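Beta-glucuronidase (Dictyoglomus thermophilum, PDB 6XXW) probably hydrolyses beta-D-glucuronides, joining beta-sandwich domains to a TIM barrel. Local coordinates at residues 183-188 and 345-350; 93-98 and 102-107; 197-202 and 274-279; 110-115 and 119-124. All coordinates share one frame; numbering follows the deposited sequence.

In the fold
Contacts 2 and 4 lie in the sugar binding domain, their centres about 6 Å apart; contact 2 packs the interior and contact 4 lies next to it, partly buried. They share backbone bonds such as Val-95 N to Phe-121 O (2.8 Å). Contact 1, its centre about 13 Å from that of contact 2, joins this domain to the barrel, with Arg-184 lying against Ala-97. Contact 3 is in the core of the next sandwich, about 17 Å from contact 1 between centres, and touches it through Met-278 and Phe-350. A bound Tris molecule, probably from crystallisation, lies about 6 Å from the Met-278 side chain.

Contact 1: residues 183-188 and 345-350; sequences HRPVVI and SEEILF
Arg-184 NH2, lying beside Ser-345 N, is gripped by two acceptors: it forms a salt bridge to Glu-308 OE1 and a hydrogen bond to the carbonyl of Pro-343. NH2 and the Ser-345 amide are both donors and do not bond to each other; instead they share the carboxylate of Glu-308, the amide using OE2. Over one face of the guanidinium, near its centre, the backbone N of Ser-345 lies 3.3 Å above the plane. NH1 bonds to the carbonyl of Phe-118, and at the edge, in plane, a water accepts from Arg-184 NH1 at 3.0 Å; its onward link to Glu-346 is too short to be trusted. The group reaches the barrel because the chain runs extended from CG to NE (chi2 176°, chi3 -166°), laying Arg-184 CD 3.6 Å from Ser-345 CB. Ser-345 is the N-cap of helix 346-355: its OG accepts weakly from Ile-348 N (3.4 Å). Beside this, Pro-185 CG stands 4.3 Å from Glu-347 OE2, which bonds to Tyr-23. The carboxylates of Glu-308 and Glu-346 probably offset the cost of placing a cation near a helix N-terminus. A leucine in place of the arginine would probably leave Glu-308 without this ionic mate and the two carbonyls without these donors. The contact thus spans two domains: on one side the corner at Arg-184, leading into strand 185-191 between strands 32-43 and 90-99 of the sugar binding domain; on the other, helix 346-355 of the TIM barrel, flanked by helix 319-332.

Contact 2: residues 93-98 and 102-107; sequences LRVGAA and SEVYVN
Leu-93 and Val-104 make the tightest apolar meeting here, a worked case of how facing beta layers are filled by branched side chains. Leu-93 CD2 presses to 3.5 Å from Val-104 CG1, closer than usual van der Waals contact, and the same methyl meets Val-106 CG2 at 3.7 Å, those two side chains reaching tip to tip. Val-104 divides its branches: CG1, anti to its backbone N (chi1 -179°), takes Leu-93, while CG2 slides past Val-95 CG2 at 4.1 Å. One valine thereby fits against two residues of the other strand. The second kind of contact is looser and mixed in polarity: Ala-98 CB lies 4.1 Å from Ser-102 OG, whose hydrogen bond goes to the carbonyl of Met-140 in the adjoining strand 134-142. On the other side of strand 101-106, a polar bond of its own joins Tyr-105 OH to Glu-103 OE2 (2.9 Å), met from above the carboxylate plane. Between the backbones the distance is that of stacked layers: the axes of 93-95 and 102-106 approach to 9.9 Å, at 153°. Antiparallel strands packed face to face in this way fit the jelly-roll beta sandwich of the sugar binding domain of family 2 glycoside hydrolases.

Contact 3: residues 197-202 and 274-279; sequences KDFSVI and DIYRMD
Phe-199 and Tyr-276 cross at about a right angle, and Met-278 runs obliquely past the end of the same phenylalanine. The Phe-199 ring points its far end at the opposing strand: CE1 touches Tyr-276 CD2 at 3.8 Å, with Tyr-276 CE2 lying in the phenylalanine plane at its edge. The next ring atom, Phe-199 CZ, meets Met-278 SD at 3.8 Å. This is a Met-aromatic contact of the oblique sort, the sulfur lying 5.1 Å from the Phe-199 centroid and 73° off the ring normal. The extended chain beyond CG (chi2 -177°) carries the Met-278 sulfur out to Phe-199 CZ. The hydroxyl end of Tyr-276 leaves this apolar cluster and bonds to the carbonyl of Tyr-23. Phe-199 thus meets both Tyr-276 and Met-278 between the two sheets of a fold consistent with the immunoglobulin-like domain of family 2 enzymes. Strand 198-206, entered through a classic beta bulge where Lys-197 and Asp-198 both face Glu-217, belongs to the three-stranded sheet beside 209-217; strand 273-280 pairs with 257-268, whose Leu-263 and Ile-265 also touch Phe-199.

Contact 4: residues 110-115 and 119-124; sequences LVTKHK and LPFEAE
His-114 lies against Phe-121, and its atoms meet different neighbours in turn. Its CB sits over the phenyl face, 3.5 Å from the Phe-121 centroid and 16° off the normal, a CH-pi contact. With CG anti to the backbone N (chi1 -173°), the imidazole continues across the rim: His-114 CG is 3.4 Å from Phe-121 CD1. The two planes differ by only 7°, but they are slid apart, with little overlap. On one branch His-114 ND1 also touches Phe-121 CD1, at 3.4 Å; on the other, His-114 CD2 meets Phe-121 CB at 3.6 Å. Farther out, His-114 CE1 comes 3.5 Å from Leu-119 O, and the tip, NE2, hydrogen-bonds to Glu-397. An alanine here would keep the CB over the phenyl face, but is likely to leave Glu-397 without this hydrogen bond and the Phe-121 rim without the imidazole. At the edge of that ring Thr-112 CG2 approaches Phe-121 CD2 (3.9 Å), and beyond it the methyl of Ala-123 fits against Val-111. The axes of strands 110-115 and 121-124 approach to 6.3 Å and run antiparallel, but the two are not paired with each other: 109-115 pairs with 101-106, 121-124 with 90-99, while barrel helix 385-402 covers the Leu-119 end.

Contact 1: residues 183-188 and 345-350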
# COMPACT_ATOMS: atom_id res chain seq x y z
N HIS A 183 -3.02 11.76 -29.31
CA HIS A 183 -3.73 11.78 -28.03
C HIS A 183 -5.23 11.95 -28.17
O HIS A 183 -5.97 11.70 -27.21
CB HIS A 183 -3.16 12.89 -27.15
CG HIS A 183 -1.76 12.62 -26.67
ND1 HIS A 183 -0.90 13.62 -26.27
CD2 HIS A 183 -1.09 11.46 -26.50
CE1 HIS A 183 0.24 13.09 -25.88
NE2 HIS A 183 0.15 11.77 -26.00
N ARG A 184 -5.72 12.37 -29.33
CA ARG A 184 -7.14 12.58 -29.53
C ARG A 184 -7.53 12.00 -30.89
O ARG A 184 -6.67 11.78 -31.74
CB ARG A 184 -7.50 14.07 -29.41
CG ARG A 184 -7.16 14.62 -28.02
CD ARG A 184 -7.40 16.11 -27.86
NE ARG A 184 -6.74 16.59 -26.65
CZ ARG A 184 -6.37 17.86 -26.45
NH1 ARG A 184 -6.62 18.77 -27.39
NH2 ARG A 184 -5.78 18.21 -25.32
N PRO A 185 -8.82 11.74 -31.10
CA PRO A 185 -9.23 10.91 -32.25
C PRO A 185 -8.83 11.51 -33.60
O PRO A 185 -8.84 12.72 -33.80
CB PRO A 185 -10.75 10.84 -32.10
CG PRO A 185 -10.96 10.90 -30.61
CD PRO A 185 -9.94 11.91 -30.15
N VAL A 186 -8.47 10.62 -34.51
CA VAL A 186 -8.30 10.93 -35.92
C VAL A 186 -9.61 10.58 -36.61
O VAL A 186 -10.10 9.46 -36.47
CB VAL A 186 -7.15 10.13 -36.53
CG1 VAL A 186 -6.98 10.48 -38.00
CG2 VAL A 186 -5.83 10.36 -35.75
N VAL A 187 -10.19 11.53 -37.34
CA VAL A 187 -11.45 11.26 -38.01
C VAL A 187 -11.43 11.86 -39.41
O VAL A 187 -10.68 12.80 -39.70
CB VAL A 187 -12.69 11.78 -37.23
CG1 VAL A 187 -12.63 11.35 -35.75
CG2 VAL A 187 -12.78 13.28 -37.34
N ILE A 188 -12.25 11.29 -40.28
CA ILE A 188 -12.50 11.83 -41.61
C ILE A 188 -13.98 12.18 -41.69
O ILE A 188 -14.83 11.41 -41.25
CB ILE A 188 -12.11 10.82 -42.71
CG1 ILE A 188 -10.63 10.49 -42.61
CG2 ILE A 188 -12.37 11.41 -44.09
CD1 ILE A 188 -10.12 9.64 -43.73
N SER A 345 -9.13 18.21 -24.55
CA SER A 345 -9.95 17.76 -25.67
C SER A 345 -11.28 18.49 -25.68
O SER A 345 -11.84 18.82 -24.63
CB SER A 345 -10.18 16.26 -25.58
OG SER A 345 -10.98 15.97 -24.45
N GLU A 346 -11.80 18.73 -26.89
CA GLU A 346 -13.13 19.32 -27.04
C GLU A 346 -14.17 18.50 -26.31
O GLU A 346 -15.13 19.05 -25.74
CB GLU A 346 -13.48 19.43 -28.53
CG GLU A 346 -12.41 20.14 -29.36
CD GLU A 346 -11.56 19.20 -30.22
OE1 GLU A 346 -10.86 18.32 -29.65
OE2 GLU A 346 -11.57 19.37 -31.47
N GLU A 347 -14.01 17.17 -26.32
CA GLU A 347 -14.91 16.27 -25.62
C GLU A 347 -15.09 16.68 -24.16
O GLU A 347 -16.22 16.69 -23.64
CB GLU A 347 -14.37 14.84 -25.72
CG GLU A 347 -14.62 14.15 -27.07
CD GLU A 347 -13.58 14.48 -28.15
OE1 GLU A 347 -12.65 15.28 -27.90
OE2 GLU A 347 -13.71 13.92 -29.26
N ILE A 348 -14.01 17.07 -23.49
CA ILE A 348 -14.14 17.45 -22.08
C ILE A 348 -14.95 18.74 -21.93
O ILE A 348 -15.73 18.89 -20.98
CB ILE A 348 -12.75 17.55 -21.43
CG1 ILE A 348 -12.24 16.13 -21.11
CG2 ILE A 348 -12.79 18.42 -20.16
CD1 ILE A 348 -10.79 16.11 -20.62
N LEU A 349 -14.81 19.67 -22.88
CA LEU A 349 -15.58 20.92 -22.79
C LEU A 349 -17.07 20.69 -23.06
O LEU A 349 -17.92 21.33 -22.43
CB LEU A 349 -15.01 21.98 -23.74
CG LEU A 349 -13.59 22.43 -23.38
CD1 LEU A 349 -13.20 23.60 -24.25
CD2 LEU A 349 -13.50 22.83 -21.92
N PHE A 350 -17.41 19.80 -24.01
CA PHE A 350 -18.82 19.46 -24.21
C PHE A 350 -19.41 18.84 -22.96
O PHE A 350 -20.57 19.12 -22.61
CB PHE A 350 -18.99 18.51 -25.40
CG PHE A 350 -18.90 19.19 -26.74
CD1 PHE A 350 -19.95 19.99 -27.20
CD2 PHE A 350 -17.77 19.05 -27.53
CE1 PHE A 350 -19.86 20.62 -28.44
CE2 PHE A 350 -17.68 19.69 -28.76
CZ PHE A 350 -18.73 20.47 -29.21
O HOH W 1 -8.48 18.76 -29.80

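Contact 2: residues 93-98 and 102-107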
# COMPACT_ATOMS: atom_id res chain seq x y z
N LEU A 93 -9.79 15.54 -43.17
CA LEU A 93 -9.08 14.64 -42.27
C LEU A 93 -8.65 15.46 -41.07
O LEU A 93 -7.89 16.42 -41.22
CB LEU A 93 -7.88 14.03 -42.97
CG LEU A 93 -6.87 13.24 -42.13
CD1 LEU A 93 -7.55 12.07 -41.48
CD2 LEU A 93 -5.79 12.76 -43.05
N ARG A 94 -9.13 15.09 -39.88
CA ARG A 94 -8.91 15.85 -38.66
C ARG A 94 -8.12 15.01 -37.66
O ARG A 94 -8.44 13.84 -37.44
CB ARG A 94 -10.25 16.30 -38.07
CG ARG A 94 -10.22 16.69 -36.60
CD ARG A 94 -9.84 18.15 -36.44
NE ARG A 94 -10.81 19.05 -37.07
CZ ARG A 94 -11.75 19.72 -36.41
NH1 ARG A 94 -11.86 19.60 -35.09
NH2 ARG A 94 -12.58 20.51 -37.09
N VAL A 95 -7.09 15.62 -37.07
CA VAL A 95 -6.33 14.99 -35.99
C VAL A 95 -6.60 15.81 -34.73
O VAL A 95 -6.33 17.02 -34.70
CB VAL A 95 -4.82 14.94 -36.30
CG1 VAL A 95 -4.05 14.30 -35.13
CG2 VAL A 95 -4.56 14.18 -37.58
N GLY A 96 -7.16 15.16 -33.71
CA GLY A 96 -7.57 15.90 -32.53
C GLY A 96 -6.39 16.51 -31.79
O GLY A 96 -6.48 17.64 -31.30
N ALA A 97 -5.29 15.77 -31.67
CA ALA A 97 -4.07 16.26 -31.03
C ALA A 97 -2.94 15.26 -31.24
O ALA A 97 -3.17 14.04 -31.21
CB ALA A 97 -4.27 16.50 -29.53
N ALA A 98 -1.73 15.78 -31.47
CA ALA A 98 -0.52 14.96 -31.56
C ALA A 98 0.65 15.75 -31.01
O ALA A 98 0.95 16.84 -31.51
CB ALA A 98 -0.26 14.53 -33.01
N SER A 102 3.78 17.46 -35.97
CA SER A 102 3.13 16.38 -36.71
C SER A 102 3.07 16.70 -38.20
O SER A 102 2.97 17.86 -38.61
CB SER A 102 1.72 16.12 -36.18
OG SER A 102 1.16 14.95 -36.78
N GLU A 103 3.11 15.64 -39.01
CA GLU A 103 2.91 15.69 -40.45
C GLU A 103 1.96 14.57 -40.85
O GLU A 103 2.12 13.44 -40.40
CB GLU A 103 4.23 15.56 -41.21
CG GLU A 103 5.18 16.75 -41.03
CD GLU A 103 6.61 16.43 -41.44
OE1 GLU A 103 7.48 17.31 -41.31
OE2 GLU A 103 6.88 15.29 -41.89
N VAL A 104 0.99 14.88 -41.72
CA VAL A 104 -0.06 13.93 -42.11
C VAL A 104 0.06 13.64 -43.60
O VAL A 104 0.04 14.56 -44.42
CB VAL A 104 -1.46 14.45 -41.78
CG1 VAL A 104 -2.50 13.42 -42.18
CG2 VAL A 104 -1.59 14.76 -40.31
N TYR A 105 0.17 12.35 -43.94
CA TYR A 105 0.30 11.92 -45.33
C TYR A 105 -0.89 11.06 -45.72
O TYR A 105 -1.22 10.10 -45.02
CB TYR A 105 1.58 11.13 -45.56
CG TYR A 105 2.84 11.89 -45.25
CD1 TYR A 105 3.27 12.05 -43.93
CD2 TYR A 105 3.62 12.43 -46.27
CE1 TYR A 105 4.44 12.74 -43.64
CE2 TYR A 105 4.78 13.13 -45.98
CZ TYR A 105 5.19 13.28 -44.67
OH TYR A 105 6.34 13.96 -44.37
N VAL A 106 -1.50 11.38 -46.86
CA VAL A 106 -2.57 10.57 -47.44
C VAL A 106 -2.02 9.97 -48.73
O VAL A 106 -1.71 10.70 -49.68
CB VAL A 106 -3.83 11.40 -47.70
CG1 VAL A 106 -4.86 10.58 -48.46
CG2 VAL A 106 -4.41 11.91 -46.36
N ASN A 107 -1.88 8.64 -48.76
CA ASN A 107 -1.27 7.93 -49.90
C ASN A 107 0.08 8.54 -50.27
O ASN A 107 0.40 8.71 -51.45
CB ASN A 107 -2.22 7.90 -51.09
CG ASN A 107 -3.50 7.17 -50.78
OD1 ASN A 107 -3.47 6.10 -50.19
ND2 ASN A 107 -4.64 7.77 -51.12

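Contact 3: residues 197-202 and 274-279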
# COMPACT_ATOMS: atom_id res chain seq x y z
N LYS A 197 -18.62 26.79 -42.36
CA LYS A 197 -17.22 26.64 -41.98
C LYS A 197 -17.00 26.90 -40.50
O LYS A 197 -16.16 26.24 -39.87
CB LYS A 197 -16.34 27.59 -42.79
CG LYS A 197 -16.31 27.32 -44.31
CD LYS A 197 -15.32 28.26 -45.01
CE LYS A 197 -13.96 28.23 -44.32
NZ LYS A 197 -12.85 28.81 -45.14
N ASP A 198 -17.73 27.85 -39.93
CA ASP A 198 -17.58 28.26 -38.55
C ASP A 198 -18.79 29.11 -38.20
O ASP A 198 -19.54 29.55 -39.08
CB ASP A 198 -16.27 29.04 -38.33
CG ASP A 198 -15.79 29.00 -36.90
OD1 ASP A 198 -16.28 28.18 -36.10
OD2 ASP A 198 -14.90 29.80 -36.55
N PHE A 199 -18.99 29.35 -36.91
CA PHE A 199 -19.94 30.37 -36.50
C PHE A 199 -19.51 30.85 -35.13
O PHE A 199 -18.80 30.16 -34.40
CB PHE A 199 -21.37 29.83 -36.49
CG PHE A 199 -21.58 28.74 -35.49
CD1 PHE A 199 -21.33 27.42 -35.82
CD2 PHE A 199 -22.01 29.03 -34.21
CE1 PHE A 199 -21.49 26.41 -34.89
CE2 PHE A 199 -22.18 28.01 -33.26
CZ PHE A 199 -21.92 26.71 -33.61
N SER A 200 -19.95 32.05 -34.79
CA SER A 200 -19.71 32.65 -33.49
C SER A 200 -21.04 32.95 -32.83
O SER A 200 -21.97 33.41 -33.50
CB SER A 200 -18.89 33.93 -33.59
OG SER A 200 -17.57 33.64 -34.02
N VAL A 201 -21.13 32.67 -31.54
CA VAL A 201 -22.31 32.95 -30.74
C VAL A 201 -21.89 33.77 -29.53
O VAL A 201 -20.88 33.47 -28.89
CB VAL A 201 -23.02 31.64 -30.32
CG1 VAL A 201 -23.98 31.89 -29.21
CG2 VAL A 201 -23.75 31.06 -31.52
N ILE A 202 -22.64 34.83 -29.25
CA ILE A 202 -22.50 35.59 -28.01
C ILE A 202 -23.88 35.73 -27.39
O ILE A 202 -24.86 35.98 -28.09
CB ILE A 202 -21.87 36.98 -28.26
CG1 ILE A 202 -20.48 36.84 -28.89
CG2 ILE A 202 -21.78 37.77 -26.96
CD1 ILE A 202 -20.00 38.11 -29.59
N ASP A 274 -26.69 22.29 -46.14
CA ASP A 274 -25.81 21.89 -45.05
C ASP A 274 -26.48 22.20 -43.72
O ASP A 274 -27.08 23.26 -43.56
CB ASP A 274 -24.45 22.60 -45.16
CG ASP A 274 -23.37 22.01 -44.24
OD1 ASP A 274 -23.42 20.79 -43.92
OD2 ASP A 274 -22.44 22.77 -43.85
N ILE A 275 -26.35 21.28 -42.76
CA ILE A 275 -26.90 21.48 -41.43
C ILE A 275 -25.82 21.21 -40.39
O ILE A 275 -25.14 20.18 -40.45
CB ILE A 275 -28.13 20.59 -41.18
CG1 ILE A 275 -29.25 20.92 -42.18
CG2 ILE A 275 -28.63 20.76 -39.75
CD1 ILE A 275 -30.47 20.04 -42.03
N TYR A 276 -25.67 22.12 -39.44
CA TYR A 276 -24.80 21.92 -38.29
C TYR A 276 -25.55 22.33 -37.04
O TYR A 276 -26.25 23.35 -37.04
CB TYR A 276 -23.49 22.72 -38.40
CG TYR A 276 -22.40 22.31 -37.40
CD1 TYR A 276 -21.48 21.32 -37.71
CD2 TYR A 276 -22.31 22.92 -36.16
CE1 TYR A 276 -20.48 20.95 -36.80
CE2 TYR A 276 -21.33 22.57 -35.25
CZ TYR A 276 -20.41 21.58 -35.58
OH TYR A 276 -19.44 21.21 -34.68
N ARG A 277 -25.41 21.53 -35.97
CA ARG A 277 -26.11 21.77 -34.72
C ARG A 277 -25.12 21.80 -33.57
O ARG A 277 -24.13 21.05 -33.57
CB ARG A 277 -27.17 20.68 -34.44
CG ARG A 277 -28.24 20.56 -35.49
CD ARG A 277 -29.29 19.52 -35.11
NE ARG A 277 -30.37 19.51 -36.08
CZ ARG A 277 -30.38 18.78 -37.18
NH1 ARG A 277 -29.36 17.98 -37.45
NH2 ARG A 277 -31.42 18.85 -38.01
N MET A 278 -25.38 22.65 -32.57
CA MET A 278 -24.57 22.65 -31.37
C MET A 278 -25.40 23.07 -30.17
O MET A 278 -26.21 24.00 -30.26
CB MET A 278 -23.36 23.58 -31.52
CG MET A 278 -22.43 23.55 -30.32
SD MET A 278 -21.07 24.72 -30.53
CE MET A 278 -20.27 24.56 -28.93
N ASP A 279 -25.21 22.38 -29.05
CA ASP A 279 -25.78 22.84 -27.79
C ASP A 279 -25.01 24.04 -27.28
O ASP A 279 -23.78 24.00 -27.18
CB ASP A 279 -25.74 21.73 -26.74
CG ASP A 279 -26.79 20.64 -26.97
OD1 ASP A 279 -27.81 20.89 -27.66
OD2 ASP A 279 -26.59 19.54 -26.44

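Contact 4: residues 110-115 and 119-124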
# COMPACT_ATOMS: atom_id res chain seq x y z
N LEU A 110 1.74 14.76 -48.49
CA LEU A 110 1.65 15.61 -47.30
C LEU A 110 0.44 16.53 -47.42
O LEU A 110 0.40 17.40 -48.30
CB LEU A 110 2.93 16.42 -47.14
CG LEU A 110 2.81 17.48 -46.05
CD1 LEU A 110 2.91 16.81 -44.67
CD2 LEU A 110 3.86 18.57 -46.24
N VAL A 111 -0.55 16.36 -46.55
CA VAL A 111 -1.75 17.19 -46.60
C VAL A 111 -1.75 18.31 -45.56
O VAL A 111 -2.45 19.32 -45.76
CB VAL A 111 -3.03 16.33 -46.47
CG1 VAL A 111 -3.10 15.31 -47.60
CG2 VAL A 111 -3.11 15.64 -45.10
N THR A 112 -0.99 18.17 -44.47
CA THR A 112 -0.85 19.27 -43.53
C THR A 112 0.27 18.95 -42.55
O THR A 112 0.69 17.79 -42.40
CB THR A 112 -2.14 19.58 -42.77
OG1 THR A 112 -1.98 20.80 -42.04
CG2 THR A 112 -2.48 18.47 -41.81
N LYS A 113 0.74 20.00 -41.90
CA LYS A 113 1.74 19.95 -40.84
C LYS A 113 1.19 20.75 -39.68
O LYS A 113 0.36 21.65 -39.86
CB LYS A 113 3.08 20.54 -41.31
N HIS A 114 1.63 20.42 -38.47
CA HIS A 114 1.11 21.15 -37.33
C HIS A 114 2.14 21.19 -36.21
O HIS A 114 2.89 20.24 -35.98
CB HIS A 114 -0.18 20.54 -36.81
CG HIS A 114 -0.85 21.35 -35.75
ND1 HIS A 114 -0.75 21.05 -34.41
CD2 HIS A 114 -1.60 22.47 -35.83
CE1 HIS A 114 -1.44 21.93 -33.71
NE2 HIS A 114 -1.96 22.81 -34.55
N LYS A 115 2.12 22.31 -35.49
CA LYS A 115 3.04 22.58 -34.39
C LYS A 115 2.21 22.87 -33.16
O LYS A 115 1.38 23.79 -33.16
CB LYS A 115 3.95 23.76 -34.71
CG LYS A 115 4.78 24.24 -33.55
CD LYS A 115 5.71 25.36 -34.01
CE LYS A 115 6.45 25.95 -32.84
NZ LYS A 115 7.37 27.01 -33.31
N LEU A 119 -3.86 21.01 -29.68
CA LEU A 119 -4.97 21.56 -30.46
C LEU A 119 -5.09 20.81 -31.77
O LEU A 119 -4.11 20.23 -32.26
CB LEU A 119 -4.78 23.07 -30.70
CG LEU A 119 -5.00 23.93 -29.45
CD1 LEU A 119 -4.52 25.36 -29.68
CD2 LEU A 119 -6.45 23.93 -28.95
N PRO A 120 -6.29 20.78 -32.36
CA PRO A 120 -6.52 19.94 -33.54
C PRO A 120 -6.06 20.59 -34.83
O PRO A 120 -5.87 21.81 -34.93
CB PRO A 120 -8.04 19.76 -33.54
CG PRO A 120 -8.54 21.03 -32.95
CD PRO A 120 -7.54 21.41 -31.89
N PHE A 121 -5.91 19.75 -35.85
CA PHE A 121 -5.54 20.25 -37.16
C PHE A 121 -6.17 19.36 -38.21
O PHE A 121 -6.47 18.20 -37.95
CB PHE A 121 -4.01 20.33 -37.36
CG PHE A 121 -3.27 19.09 -36.95
CD1 PHE A 121 -3.03 18.80 -35.61
CD2 PHE A 121 -2.77 18.22 -37.90
CE1 PHE A 121 -2.33 17.66 -35.23
CE2 PHE A 121 -2.07 17.08 -37.54
CZ PHE A 121 -1.84 16.81 -36.20
N GLU A 122 -6.38 19.93 -39.40
CA GLU A 122 -7.12 19.21 -40.42
C GLU A 122 -6.72 19.70 -41.80
O GLU A 122 -6.10 20.76 -41.95
CB GLU A 122 -8.63 19.36 -40.22
CG GLU A 122 -9.14 20.78 -40.36
CD GLU A 122 -10.65 20.85 -40.36
OE1 GLU A 122 -11.31 19.93 -39.81
OE2 GLU A 122 -11.20 21.83 -40.92
N ALA A 123 -7.07 18.91 -42.80
CA ALA A 123 -6.85 19.32 -44.18
C ALA A 123 -7.94 18.71 -45.04
O ALA A 123 -8.54 17.69 -44.67
CB ALA A 123 -5.47 18.86 -44.68
N GLU A 124 -8.22 19.34 -46.18
CA GLU A 124 -9.13 18.76 -47.15
C GLU A 124 -8.32 17.85 -48.06
O GLU A 124 -7.26 18.24 -48.54
CB GLU A 124 -9.85 19.85 -47.95
CG GLU A 124 -11.23 19.44 -48.41
CD GLU A 124 -11.18 18.61 -49.68
OE1 GLU A 124 -10.24 18.79 -50.48
OE2 GLU A 124 -12.10 17.79 -49.89